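Local coordinates for protein metal-dependent phosphohydrolase, HDOD domain-containing (Geobacter sulfurreducens, PDB 3HC1) that is of uncharacterised function but binds two iron ions in an all-helical HD-type fold and is probably a metal-dependent phosphohydrolase, at residues A[27-32]-A[202-207]; A[171-176]-A[185-190]; A[67-72]-A[77-82]; A[61-66]-A[103-108]. All blocks are in the same frame, centred on the assembly; numbering follows the deposited sequence. Where two conformers were deposited one is given.

Interaction 1: A[27-32]-A[202-207]; sequences PTVPDI and KRWSLN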
# COMPACT_ATOMS: atom_id res chain seq x y z
N PRO A 27 7.20 -5.35 -15.11
CA PRO A 27 6.01 -4.51 -15.07
C PRO A 27 6.33 -3.02 -15.07
O PRO A 27 7.40 -2.57 -14.58
CB PRO A 27 5.34 -4.93 -13.76
CG PRO A 27 6.43 -5.42 -12.90
CD PRO A 27 7.45 -6.03 -13.83
N THR A 28 5.38 -2.25 -15.57
CA THR A 28 5.46 -0.80 -15.62
C THR A 28 4.27 -0.20 -14.86
O THR A 28 3.27 -0.88 -14.66
CB THR A 28 5.44 -0.30 -17.07
OG1 THR A 28 5.64 1.12 -17.08
CG2 THR A 28 4.12 -0.64 -17.76
N VAL A 29 4.40 1.06 -14.45
CA VAL A 29 3.27 1.83 -13.94
C VAL A 29 3.05 3.03 -14.88
O VAL A 29 4.02 3.63 -15.37
CB VAL A 29 3.52 2.31 -12.47
CG1 VAL A 29 3.41 1.12 -11.51
CG2 VAL A 29 4.87 2.98 -12.33
N PRO A 30 1.77 3.40 -15.15
CA PRO A 30 1.41 4.60 -15.95
C PRO A 30 2.17 5.86 -15.59
O PRO A 30 2.52 6.07 -14.41
CB PRO A 30 -0.07 4.80 -15.61
CG PRO A 30 -0.57 3.44 -15.35
CD PRO A 30 0.57 2.63 -14.79
N ASP A 31 2.39 6.73 -16.57
CA ASP A 31 3.01 8.03 -16.27
C ASP A 31 2.21 8.82 -15.24
O ASP A 31 2.79 9.60 -14.46
CB ASP A 31 3.20 8.88 -17.54
CG ASP A 31 4.24 8.29 -18.45
OD1 ASP A 31 3.92 7.28 -19.14
OD2 ASP A 31 5.38 8.79 -18.44
N ILE A 32 0.89 8.62 -15.24
CA ILE A 32 0.03 9.39 -14.30
C ILE A 32 0.34 9.03 -12.83
O ILE A 32 0.27 9.88 -11.93
CB ILE A 32 -1.49 9.28 -14.66
CG1 ILE A 32 -2.28 10.41 -13.96
CG2 ILE A 32 -2.04 7.92 -14.37
CD1 ILE A 32 -3.65 10.71 -14.57
N LYS A 202 12.68 1.74 -7.26
CA LYS A 202 13.86 2.51 -7.68
C LYS A 202 13.98 2.55 -9.18
O LYS A 202 14.18 3.62 -9.73
CB LYS A 202 15.17 2.00 -7.08
CG LYS A 202 15.31 2.17 -5.55
CD LYS A 202 15.49 3.63 -5.11
CE LYS A 202 16.92 4.04 -5.18
NZ LYS A 202 17.03 5.50 -5.25
N ARG A 203 13.79 1.42 -9.85
CA ARG A 203 13.72 1.42 -11.32
C ARG A 203 12.66 2.39 -11.84
O ARG A 203 12.90 3.10 -12.82
CB ARG A 203 13.50 0.00 -11.89
CG ARG A 203 12.92 0.00 -13.28
CD ARG A 203 12.82 -1.36 -13.90
NE ARG A 203 14.13 -1.75 -14.27
CZ ARG A 203 14.60 -1.88 -15.51
NH1 ARG A 203 13.84 -1.73 -16.60
NH2 ARG A 203 15.85 -2.20 -15.63
N TRP A 204 11.50 2.46 -11.17
CA TRP A 204 10.44 3.34 -11.60
C TRP A 204 10.63 4.81 -11.25
O TRP A 204 9.75 5.60 -11.51
CB TRP A 204 9.08 2.92 -11.01
CG TRP A 204 8.54 1.62 -11.52
CD1 TRP A 204 8.91 0.96 -12.65
CD2 TRP A 204 7.50 0.86 -10.92
NE1 TRP A 204 8.16 -0.20 -12.78
CE2 TRP A 204 7.30 -0.29 -11.73
CE3 TRP A 204 6.74 1.01 -9.76
CZ2 TRP A 204 6.33 -1.24 -11.43
CZ3 TRP A 204 5.78 0.03 -9.45
CH2 TRP A 204 5.60 -1.08 -10.28
N SER A 205 11.71 5.13 -10.59
CA SER A 205 12.04 6.48 -10.13
C SER A 205 11.10 7.04 -9.09
O SER A 205 10.94 8.25 -9.01
CB SER A 205 12.18 7.42 -11.31
OG SER A 205 13.22 6.92 -12.11
N LEU A 206 10.51 6.17 -8.28
CA LEU A 206 9.69 6.66 -7.18
C LEU A 206 10.56 7.25 -6.06
O LEU A 206 11.66 6.81 -5.84
CB LEU A 206 8.81 5.57 -6.63
CG LEU A 206 7.87 4.89 -7.62
CD1 LEU A 206 7.16 3.74 -6.84
CD2 LEU A 206 6.92 5.89 -8.13
N ASN A 207 10.05 8.27 -5.38
CA ASN A 207 10.79 8.91 -4.28
C ASN A 207 11.19 7.89 -3.23
O ASN A 207 10.47 6.95 -2.97
CB ASN A 207 9.97 9.97 -3.60
CG ASN A 207 9.72 11.20 -4.47
OD1 ASN A 207 10.47 11.50 -5.41
ND2 ASN A 207 8.67 11.92 -4.12

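Interaction 2: A[171-176]-A[185-190]; sequences VTLVDE and EERLFG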
# COMPACT_ATOMS: atom_id res chain seq x y z
N VAL A 171 4.67 -20.30 -1.79
CA VAL A 171 3.31 -20.54 -1.30
C VAL A 171 3.15 -21.87 -0.59
O VAL A 171 2.47 -21.94 0.44
CB VAL A 171 2.27 -20.55 -2.41
CG1 VAL A 171 0.97 -21.27 -1.90
CG2 VAL A 171 1.96 -19.15 -2.87
N THR A 172 3.78 -22.91 -1.14
CA THR A 172 3.61 -24.27 -0.64
C THR A 172 4.50 -24.45 0.60
O THR A 172 4.08 -25.09 1.55
CB THR A 172 3.83 -25.36 -1.77
OG1 THR A 172 5.21 -25.46 -2.09
CG2 THR A 172 3.03 -25.02 -3.07
N LEU A 173 5.68 -23.84 0.62
CA LEU A 173 6.47 -23.77 1.87
C LEU A 173 5.75 -23.02 3.00
O LEU A 173 5.84 -23.42 4.17
CB LEU A 173 7.81 -23.10 1.60
CG LEU A 173 8.72 -22.88 2.81
CD1 LEU A 173 8.99 -24.20 3.54
CD2 LEU A 173 10.01 -22.22 2.39
N VAL A 174 5.04 -21.96 2.65
CA VAL A 174 4.24 -21.23 3.65
C VAL A 174 3.09 -22.14 4.15
O VAL A 174 2.95 -22.37 5.35
CB VAL A 174 3.67 -19.89 3.08
CG1 VAL A 174 2.58 -19.31 4.01
CG2 VAL A 174 4.82 -18.87 2.85
N ASP A 175 2.31 -22.66 3.20
CA ASP A 175 1.09 -23.45 3.49
C ASP A 175 1.38 -24.76 4.25
O ASP A 175 0.49 -25.30 4.92
CB ASP A 175 0.32 -23.78 2.18
CG ASP A 175 -0.43 -22.55 1.57
OD1 ASP A 175 -0.07 -21.37 1.87
OD2 ASP A 175 -1.37 -22.78 0.76
N GLU A 176 2.62 -25.26 4.15
CA GLU A 176 3.01 -26.53 4.73
C GLU A 176 3.79 -26.38 6.05
O GLU A 176 3.60 -27.18 6.97
CB GLU A 176 3.81 -27.37 3.72
N GLU A 185 10.33 -16.58 1.42
CA GLU A 185 11.11 -15.93 0.38
C GLU A 185 12.61 -15.91 0.73
O GLU A 185 13.48 -16.21 -0.09
CB GLU A 185 10.56 -14.50 0.14
CG GLU A 185 9.23 -14.53 -0.56
CD GLU A 185 8.47 -13.24 -0.48
OE1 GLU A 185 8.99 -12.19 0.02
OE2 GLU A 185 7.29 -13.31 -0.84
N GLU A 186 12.90 -15.54 1.96
CA GLU A 186 14.27 -15.47 2.41
C GLU A 186 15.00 -16.83 2.25
O GLU A 186 16.15 -16.89 1.80
CB GLU A 186 14.28 -15.04 3.88
CG GLU A 186 15.65 -14.94 4.52
CD GLU A 186 16.58 -14.00 3.78
OE1 GLU A 186 16.07 -13.08 3.09
OE2 GLU A 186 17.82 -14.19 3.91
N ARG A 187 14.30 -17.90 2.60
CA ARG A 187 14.85 -19.24 2.54
C ARG A 187 15.04 -19.70 1.10
O ARG A 187 16.09 -20.22 0.76
CB ARG A 187 13.93 -20.21 3.27
CG ARG A 187 14.55 -21.61 3.43
CD ARG A 187 13.66 -22.53 4.22
NE ARG A 187 13.40 -22.00 5.55
CZ ARG A 187 12.46 -22.47 6.37
NH1 ARG A 187 11.69 -23.49 5.98
NH2 ARG A 187 12.29 -21.92 7.56
N LEU A 188 14.00 -19.53 0.28
CA LEU A 188 14.03 -19.99 -1.09
C LEU A 188 14.83 -19.12 -2.05
O LEU A 188 15.34 -19.65 -3.04
CB LEU A 188 12.60 -20.17 -1.63
CG LEU A 188 11.85 -21.28 -0.88
CD1 LEU A 188 10.46 -21.54 -1.44
CD2 LEU A 188 12.68 -22.56 -0.89
N PHE A 189 14.94 -17.81 -1.78
CA PHE A 189 15.61 -16.88 -2.70
C PHE A 189 16.78 -16.09 -2.09
O PHE A 189 17.45 -15.39 -2.81
CB PHE A 189 14.61 -15.87 -3.24
CG PHE A 189 13.34 -16.47 -3.76
CD1 PHE A 189 13.34 -17.63 -4.50
CD2 PHE A 189 12.13 -15.82 -3.54
CE1 PHE A 189 12.15 -18.16 -4.98
CE2 PHE A 189 10.95 -16.33 -4.03
CZ PHE A 189 10.97 -17.51 -4.75
N GLY A 190 16.99 -16.15 -0.77
CA GLY A 190 17.96 -15.23 -0.10
C GLY A 190 17.65 -13.73 -0.10
O GLY A 190 18.50 -12.90 0.23

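Interaction 3: A[67-72]-A[77-82]; sequences LANSPL and RPISSI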
# COMPACT_ATOMS: atom_id res chain seq x y z
N LEU A 67 -15.26 5.27 -7.81
CA LEU A 67 -14.62 5.36 -6.49
C LEU A 67 -15.09 6.64 -5.78
O LEU A 67 -15.35 6.61 -4.60
CB LEU A 67 -13.11 5.35 -6.64
CG LEU A 67 -12.26 5.30 -5.37
CD1 LEU A 67 -12.74 4.15 -4.42
CD2 LEU A 67 -10.80 5.15 -5.80
N ALA A 68 -15.22 7.74 -6.54
CA ALA A 68 -15.66 9.04 -5.99
C ALA A 68 -17.03 8.90 -5.37
O ALA A 68 -17.28 9.44 -4.29
CB ALA A 68 -15.68 10.15 -7.09
N ASN A 69 -17.90 8.13 -6.03
CA ASN A 69 -19.26 7.97 -5.55
C ASN A 69 -19.39 7.01 -4.41
O ASN A 69 -20.43 6.98 -3.77
CB ASN A 69 -20.22 7.58 -6.67
CG ASN A 69 -21.64 7.93 -6.34
OD1 ASN A 69 -21.91 8.98 -5.74
ND2 ASN A 69 -22.56 7.07 -6.72
N SER A 70 -18.36 6.22 -4.13
CA SER A 70 -18.43 5.30 -3.01
C SER A 70 -18.63 6.06 -1.68
O SER A 70 -18.18 7.21 -1.53
CB SER A 70 -17.19 4.41 -2.95
OG SER A 70 -16.04 5.15 -2.63
N PRO A 71 -19.31 5.42 -0.71
CA PRO A 71 -19.58 6.11 0.57
C PRO A 71 -18.33 6.74 1.20
O PRO A 71 -18.38 7.88 1.65
CB PRO A 71 -20.12 4.99 1.47
CG PRO A 71 -20.56 3.88 0.55
CD PRO A 71 -19.98 4.11 -0.82
N LEU A 72 -17.23 5.98 1.19
CA LEU A 72 -15.97 6.40 1.82
C LEU A 72 -15.46 7.75 1.29
O LEU A 72 -14.86 8.54 2.04
CB LEU A 72 -14.90 5.31 1.63
CG LEU A 72 -13.47 5.54 2.17
CD1 LEU A 72 -13.44 5.62 3.69
CD2 LEU A 72 -12.51 4.42 1.67
N ARG A 77 -23.65 12.20 -1.01
CA ARG A 77 -23.76 13.10 -2.18
C ARG A 77 -23.42 12.34 -3.47
O ARG A 77 -22.33 11.76 -3.58
CB ARG A 77 -22.91 14.38 -2.09
CG ARG A 77 -21.99 14.47 -0.89
CD ARG A 77 -22.40 15.51 0.12
NE ARG A 77 -21.37 16.52 0.20
CZ ARG A 77 -21.27 17.43 1.17
NH1 ARG A 77 -22.17 17.51 2.17
NH2 ARG A 77 -20.24 18.28 1.11
N PRO A 78 -24.35 12.35 -4.46
CA PRO A 78 -24.20 11.62 -5.71
C PRO A 78 -23.18 12.18 -6.70
O PRO A 78 -23.38 13.27 -7.26
CB PRO A 78 -25.61 11.63 -6.32
CG PRO A 78 -26.39 12.65 -5.58
CD PRO A 78 -25.68 12.98 -4.31
N ILE A 79 -22.12 11.42 -6.93
CA ILE A 79 -21.09 11.75 -7.91
C ILE A 79 -21.34 10.94 -9.16
O ILE A 79 -21.27 9.73 -9.14
CB ILE A 79 -19.70 11.42 -7.37
CG1 ILE A 79 -19.45 12.16 -6.06
CG2 ILE A 79 -18.63 11.72 -8.40
CD1 ILE A 79 -19.60 13.65 -6.15
N SER A 80 -21.66 11.63 -10.25
CA SER A 80 -22.08 11.00 -11.51
C SER A 80 -21.18 11.38 -12.67
O SER A 80 -20.93 10.55 -13.55
CB SER A 80 -23.52 11.37 -11.81
OG SER A 80 -23.97 12.43 -10.96
N SER A 81 -20.70 12.62 -12.68
CA SER A 81 -19.67 13.04 -13.61
C SER A 81 -18.34 13.24 -12.89
O SER A 81 -18.26 13.33 -11.66
CB SER A 81 -20.06 14.35 -14.28
OG SER A 81 -20.21 15.39 -13.32
N ILE A 82 -17.29 13.30 -13.70
CA ILE A 82 -15.98 13.75 -13.26
C ILE A 82 -15.97 15.21 -12.75
O ILE A 82 -15.23 15.56 -11.81
CB ILE A 82 -14.97 13.55 -14.41
CG1 ILE A 82 -13.55 13.56 -13.86
CG2 ILE A 82 -15.22 14.55 -15.57
CD1 ILE A 82 -13.27 12.33 -12.95

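Interaction 4: A[61-66]-A[103-108]; sequences TARVVH and IVDLFK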
# COMPACT_ATOMS: atom_id res chain seq x y z
N THR A 61 -11.58 7.38 -16.42
CA THR A 61 -12.60 8.35 -15.96
C THR A 61 -13.78 7.71 -15.24
O THR A 61 -14.13 8.09 -14.14
CB THR A 61 -13.14 9.21 -17.13
OG1 THR A 61 -12.10 10.08 -17.59
CG2 THR A 61 -14.36 10.01 -16.70
N ALA A 62 -14.40 6.73 -15.88
CA ALA A 62 -15.50 5.96 -15.27
C ALA A 62 -15.10 5.26 -13.97
O ALA A 62 -15.90 5.15 -13.03
CB ALA A 62 -16.05 4.94 -16.27
N ARG A 63 -13.86 4.77 -13.90
CA ARG A 63 -13.36 4.18 -12.67
C ARG A 63 -13.33 5.22 -11.57
O ARG A 63 -13.80 4.95 -10.47
CB ARG A 63 -11.96 3.58 -12.85
CG ARG A 63 -11.89 2.21 -13.52
CD ARG A 63 -10.45 1.79 -13.60
NE ARG A 63 -10.17 0.81 -14.63
CZ ARG A 63 -8.94 0.40 -14.94
NH1 ARG A 63 -7.87 0.89 -14.30
NH2 ARG A 63 -8.75 -0.50 -15.89
N VAL A 64 -12.81 6.42 -11.89
CA VAL A 64 -12.69 7.49 -10.90
C VAL A 64 -14.06 7.94 -10.38
O VAL A 64 -14.27 8.06 -9.16
CB VAL A 64 -11.89 8.68 -11.43
CG1 VAL A 64 -12.01 9.89 -10.49
CG2 VAL A 64 -10.44 8.29 -11.65
N VAL A 65 -15.01 8.14 -11.29
CA VAL A 65 -16.39 8.49 -10.89
C VAL A 65 -16.98 7.41 -9.93
O VAL A 65 -17.62 7.76 -8.92
CB VAL A 65 -17.28 8.74 -12.12
CG1 VAL A 65 -18.70 9.11 -11.71
CG2 VAL A 65 -16.67 9.83 -12.95
N HIS A 66 -16.71 6.13 -10.21
CA HIS A 66 -17.17 5.04 -9.34
C HIS A 66 -16.57 5.11 -7.91
O HIS A 66 -17.28 5.02 -6.92
CB HIS A 66 -16.88 3.68 -10.00
CG HIS A 66 -17.25 2.50 -9.16
ND1 HIS A 66 -18.53 1.98 -9.13
CD2 HIS A 66 -16.51 1.74 -8.31
CE1 HIS A 66 -18.56 0.95 -8.30
NE2 HIS A 66 -17.35 0.79 -7.78
N ILE A 103 -3.46 2.55 -10.71
CA ILE A 103 -2.55 1.53 -10.21
C ILE A 103 -3.23 0.12 -10.25
O ILE A 103 -2.55 -0.90 -10.24
CB ILE A 103 -2.02 1.90 -8.83
CG1 ILE A 103 -0.71 1.15 -8.50
CG2 ILE A 103 -3.05 1.69 -7.74
CD1 ILE A 103 0.48 1.76 -9.15
N VAL A 104 -4.56 0.07 -10.29
CA VAL A 104 -5.25 -1.22 -10.26
C VAL A 104 -4.85 -2.11 -11.47
O VAL A 104 -4.79 -3.32 -11.34
CB VAL A 104 -6.75 -1.11 -10.07
CG1 VAL A 104 -7.41 -0.43 -11.30
CG2 VAL A 104 -7.36 -2.51 -9.77
N ASP A 105 -4.49 -1.50 -12.60
CA ASP A 105 -4.02 -2.29 -13.75
C ASP A 105 -2.76 -3.10 -13.45
O ASP A 105 -2.60 -4.20 -13.95
CB ASP A 105 -3.77 -1.40 -14.98
CG ASP A 105 -5.04 -0.83 -15.53
OD1 ASP A 105 -6.08 -1.50 -15.46
OD2 ASP A 105 -5.01 0.33 -16.01
N LEU A 106 -1.87 -2.57 -12.64
CA LEU A 106 -0.73 -3.32 -12.16
C LEU A 106 -1.10 -4.62 -11.43
O LEU A 106 -0.46 -5.63 -11.62
CB LEU A 106 0.14 -2.47 -11.25
CG LEU A 106 1.34 -3.23 -10.62
CD1 LEU A 106 2.43 -3.53 -11.70
CD2 LEU A 106 1.91 -2.41 -9.50
N PHE A 107 -2.15 -4.57 -10.63
CA PHE A 107 -2.59 -5.71 -9.84
C PHE A 107 -3.45 -6.70 -10.67
O PHE A 107 -3.61 -7.85 -10.30
CB PHE A 107 -3.38 -5.21 -8.61
CG PHE A 107 -2.54 -4.58 -7.54
CD1 PHE A 107 -2.08 -3.28 -7.68
CD2 PHE A 107 -2.18 -5.29 -6.40
CE1 PHE A 107 -1.34 -2.69 -6.71
CE2 PHE A 107 -1.47 -4.70 -5.41
CZ PHE A 107 -1.03 -3.39 -5.56
N LYS A 108 -4.04 -6.23 -11.77
CA LYS A 108 -4.88 -7.04 -12.64
C LYS A 108 -4.11 -7.73 -13.74
O LYS A 108 -4.55 -8.75 -14.24
CB LYS A 108 -5.90 -6.20 -13.41
CG LYS A 108 -7.16 -5.91 -12.77
CD LYS A 108 -8.27 -5.58 -13.86
CE LYS A 108 -7.98 -4.26 -14.65
NZ LYS A 108 -7.55 -4.42 -16.10

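Interaction 1: A[27-32]-A[202-207]
The indole of W204 has V29 over one face and the carbonyl of P27 at its edge. Both methyls of V29 lie on that face: CG1 sits over the six-membered ring, 3.5 Å from its centroid and 21° off the normal, a CH-pi contact, while CG2 lies over the CD2-CE3 side, toward the rim, 3.7 Å from CD2 of W204. The packing is tight, with V29 CG1 only 3.3 Å from W204 CZ3. V29 and W204 meet at about a right angle. At the edge, W204 NE1 gives its hydrogen to P27 O over 3.1 Å, with an N-H...O angle of 148°; the oxygen lies in the indole plane. The ring of P27 adds a looser touch, CG to W204 CZ2 at 4.4 Å. With CG of W204 anti to its own carbonyl carbon (chi1 -68°), the indole reaches from the Schellman-terminated end of helix 193-203 to the segment leading into helix 31-39. Beyond the pair, V154 also touches the indole and I103 touches V29. The N-H is spent on a backbone carbonyl while the face takes methyl groups, which should hold the indole in direction and tilt.

Interaction 2: A[171-176]-A[185-190]
L173 is the residue of 171-176 that makes this contact, its two methyls meeting R187 and L188 of 185-190. Going along the helix, V171 comes first and turns its side chain off the partner; its carbonyl accepts the backbone N of D175, V171 O to D175 N 2.9 Å, one of the regular bonds of the helix. At L173 the side chain heads for the other segment, with CG anti to the backbone N (chi1 177°), which carries both methyls outward from the helix. CD2 settles against the branch of L188, 3.9 Å from its CG and about as close to its CD1, and the two leucines lie alongside each other, pointing opposite ways. CD1 meets the guanidinium of R187 obliquely, 3.7 Å from NH1, and the arginine crosses the leucine at about a right angle. The other methyl reaches the aliphatic part of the arginine, L173 CD2 lying 4.1 Å from R187 CD. No hydrogen bond spans the segments; the charge of R187 is answered by a salt bridge from NH1 to E177, just beyond V171-E176. V174, the next residue, is buried against F181 and A184. The contact thus joins consecutive helices 164-177 and 181-189 across their short connection, where I179 touches both L173 and R187, while Q169 lies against L188 one turn earlier on the first helix.

Interaction 3: A[67-72]-A[77-82]
A short helical turn, 71-74, and the extended residues after it carry the chain from helix 58-69 to the long helix 82-108, and this contact ties the last turn of the first helix to the extended part. N69, in the last turn of helix 58-69, supplies the polar link: its OD1 accepts the backbone N-H of I79 at 2.7 Å, nearly straight at 171°. The donor does not come along a lone pair of the amide; it stands above the carbonyl plane, 55° out of it. The asparagine is brought there by CG lying anti to its backbone N (chi1 -157°), which carries the amide across to the backbone of 77-82. Its carbon atoms are pressed against the same residue, N69 CB lying 3.4 Å from I79 O, and P78 CA also lies close to the amide oxygen. The apolar half is made by I79 and A68. I79 holds CG2 anti to its own N, and that methyl packs on A68 CB at 3.6 Å; A68 is buried further by A85 and L89, and Y88 touches I79, all three from helix 82-108. Within 67-72, S70 N bonds back to L67 O at 3.1 Å. At the far end, S81 caps the next helix by bonding D84 N. Together these make a helix-to-helix connection within the all-helical HDOD fold: a side-chain amide from the last turn of a helix holds the extended segment by its backbone, while an isoleucine touches both helices, A68 on one and Y88 on the other.

Interaction 4: A[61-66]-A[103-108]
The guanidinium of R63 forms a salt bridge with the carboxylate of D105. Across the two segments the one bond that is not weak runs from R63 NH2 to D105 OD1 at 2.9 Å, with an N-H...O angle of 147°; the oxygen receives it on its syn lone pair and lies slightly out of the guanidinium plane. R63 NH1 adds two weak bonds to the same carboxylate, 3.2 Å to D105 OD1 and 3.4 Å to D105 OD2. The two flat groups are turned 70° from each other, so this is not the coplanar, side-by-side pairing of an ideal bidentate bridge. K108, one turn on from D105, places its NZ 3.3 Å from D105 OD1 in a further weak bond, completing a three-residue network. Van der Waals contacts come from V104, whose CG1 approaches R63 NH1 obliquely at 3.3 Å, and from K108 CE, 4.0 Å from R63 NH2. The arginine spans the gap because its chain is stretched from CG to NE; the helix axes are 13.0 Å apart here and lie at 103°. R63 NH1 also donates to the carbonyl of C101, in the preceding turn of helix 82-108. The arginine therefore grips both backbone and carboxylate of that helix, and D105 OD1, shared by two cations, probably eases the nearness of R63 and K108, which would favour the ionised carboxylate.

Helix 82-108 connects much of this set. Interactions 3 and 4 share helix 58-69, their centres 14 Å apart, and touch where V65 CG1 packs on S80 O at 3.2 Å and V64 CG1 on I82 CD1 at 3.7 Å. Interaction 4 meets interaction 1 through the other side of 103-108: V29 CG1 lies 3.8 Å from I103 CD1, and L106 packs on P27 and W204. Interaction 2 stands apart, its centre about 28 Å from interaction 1. Toward the di-iron site, the side chain of W204 is about 11 Å from those of the ligands H152 and D153, and L188 about 12 Å from H193, whose ND1 bonds E185 in interaction 2.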